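Local coordinates for protein phosphatase (Thermotoga maritima, PDB 1NF2) that probably works as a magnesium-dependent phosphatase of the haloacid dehalogenase family, with a separate domain thought to bind the substrate, at residues 90-93 / 94-98. Sequence-based numbering, arbitrary orientation.
Sequences DIIE and YIKPL
K96 N donates to I92 O at 3.0 Å, with an N-H...O angle of 151°, and this bond belongs to the i to i+4 ladder in the closing turns of the alpha-helix 85-95, which packs on strand 147-151 of the six-stranded mixed sheet, away from the magnesium site. The same ladder links I95 N to I91 O at 2.9 Å and Y94 N to D90 O at 3.1 Å; Y94 N also makes a weak hydrogen bond to I91 O. Beyond it P97, which has no N-H to give, cannot continue the pattern: its CD instead rests 3.0 Å from E93 O, and the chain turns on with L98 N bonded to I95 O. The stretch is a worked example of how a helix can divide its sides between core and solvent. I91, I92 and I95 are buried against L148 and L150 of that strand, while D90 and E93 are exposed. Y94 lies between these two sides; a chi1 of -174° turns CG away from the Y94 backbone N, and the ring leads away from the preceding turn to meet F168 of helix 154-168 edge-to-face. Across the turn, side-chain contact is carried by I92 and K96, which pass at a slant, the methyl CG2 of I92 against the methylene CD of K96 at 3.5 Å. The lysine chain runs straight to CD and then bends at both outer torsions, and its NZ forms a salt bridge with E113. Cut back to alanine, K96 would lose the chain beyond CB, which would probably leave E113 without this charged mate and uncover the I92 methyl. I95, on the buried side, brings its branch methyl up against two carbonyl oxygens, CG2 lying 3.2 Å from I92 O and 3.4 Å from I91 O.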
loop_
_atom_site.group_PDB
_atom_site.type_symbol
_atom_site.label_atom_id
_atom_site.label_comp_id
_atom_site.label_asym_id
_atom_site.label_seq_id
_atom_site.Cartn_x
_atom_site.Cartn_y
_atom_site.Cartn_z
ATOM N N ASP A 90 -10.907 11.211 19.204
ATOM C CA ASP A 90 -11.818 10.338 19.937
ATOM C C ASP A 90 -11.230 8.951 20.156
ATOM O O ASP A 90 -11.377 8.366 21.233
ATOM C CB ASP A 90 -13.140 10.173 19.188
ATOM C CG ASP A 90 -14.051 11.365 19.344
ATOM O OD1 ASP A 90 -15.218 11.271 18.910
ATOM O OD2 ASP A 90 -13.601 12.391 19.896
ATOM N N ILE A 91 -10.576 8.418 19.126
ATOM C CA ILE A 91 -9.981 7.092 19.208
ATOM C C ILE A 91 -8.827 7.059 20.197
ATOM O O ILE A 91 -8.716 6.124 20.986
ATOM C CB ILE A 91 -9.484 6.616 17.819
ATOM C CG1 ILE A 91 -10.688 6.398 16.891
ATOM C CG2 ILE A 91 -8.668 5.335 17.959
ATOM C CD1 ILE A 91 -10.313 6.009 15.463
ATOM N N ILE A 92 -7.975 8.078 20.157
ATOM C CA ILE A 92 -6.828 8.153 21.062
ATOM C C ILE A 92 -7.251 8.333 22.519
ATOM O O ILE A 92 -6.710 7.675 23.411
ATOM C CB ILE A 92 -5.858 9.305 20.657
ATOM C CG1 ILE A 92 -4.810 8.782 19.670
ATOM C CG2 ILE A 92 -5.149 9.866 21.881
ATOM C CD1 ILE A 92 -5.379 8.210 18.402
ATOM N N GLU A 93 -8.210 9.222 22.767
ATOM C CA GLU A 93 -8.682 9.447 24.129
ATOM C C GLU A 93 -9.382 8.198 24.664
ATOM O O GLU A 93 -9.375 7.933 25.863
ATOM C CB GLU A 93 -9.618 10.655 24.174
ATOM C CG GLU A 93 -8.870 11.975 24.030
ATOM C CD GLU A 93 -9.778 13.191 24.060
ATOM O OE1 GLU A 93 -9.244 14.323 24.027
ATOM O OE2 GLU A 93 -11.018 13.018 24.113
ATOM N N TYR A 94 -9.955 7.415 23.762
ATOM C CA TYR A 94 -10.641 6.186 24.136
ATOM C C TYR A 94 -9.630 5.074 24.440
ATOM O O TYR A 94 -9.778 4.313 25.401
ATOM C CB TYR A 94 -11.534 5.742 22.981
ATOM C CG TYR A 94 -12.427 4.556 23.277
ATOM C CD1 TYR A 94 -13.742 4.739 23.710
ATOM C CD2 TYR A 94 -11.973 3.254 23.084
ATOM C CE1 TYR A 94 -14.587 3.649 23.935
ATOM C CE2 TYR A 94 -12.804 2.162 23.308
ATOM C CZ TYR A 94 -14.110 2.365 23.731
ATOM O OH TYR A 94 -14.929 1.282 23.943
ATOM N N ILE A 95 -8.591 5.007 23.615
ATOM C CA ILE A 95 -7.573 3.976 23.719
ATOM C C ILE A 95 -6.510 4.135 24.810
ATOM O O ILE A 95 -5.990 3.141 25.319
ATOM C CB ILE A 95 -6.872 3.827 22.359
ATOM C CG1 ILE A 95 -6.286 2.431 22.219
ATOM C CG2 ILE A 95 -5.766 4.860 22.223
ATOM C CD1 ILE A 95 -5.587 2.228 20.901
ATOM N N LYS A 96 -6.182 5.369 25.180
ATOM C CA LYS A 96 -5.153 5.585 26.191
ATOM C C LYS A 96 -5.450 4.999 27.575
ATOM O O LYS A 96 -4.588 4.353 28.172
ATOM C CB LYS A 96 -4.820 7.081 26.296
ATOM C CG LYS A 96 -4.060 7.606 25.072
ATOM C CD LYS A 96 -3.862 9.123 25.096
ATOM C CE LYS A 96 -2.852 9.561 26.149
ATOM N NZ LYS A 96 -1.476 9.050 25.867
ATOM N N PRO A 97 -6.667 5.207 28.105
ATOM C CA PRO A 97 -6.956 4.647 29.429
ATOM C C PRO A 97 -6.793 3.127 29.449
ATOM O O PRO A 97 -6.630 2.523 30.508
ATOM C CB PRO A 97 -8.402 5.075 29.677
ATOM C CG PRO A 97 -8.506 6.366 28.922
ATOM C CD PRO A 97 -7.790 6.033 27.630
ATOM N N LEU A 98 -6.835 2.519 28.269
ATOM C CA LEU A 98 -6.699 1.071 28.130
ATOM C C LEU A 98 -5.248 0.589 28.161
ATOM O O LEU A 98 -4.979 -0.599 27.980
ATOM C CB LEU A 98 -7.364 0.621 26.824
ATOM C CG LEU A 98 -8.815 0.135 26.882
ATOM C CD1 LEU A 98 -9.597 0.931 27.908
ATOM C CD2 LEU A 98 -9.440 0.236 25.505
#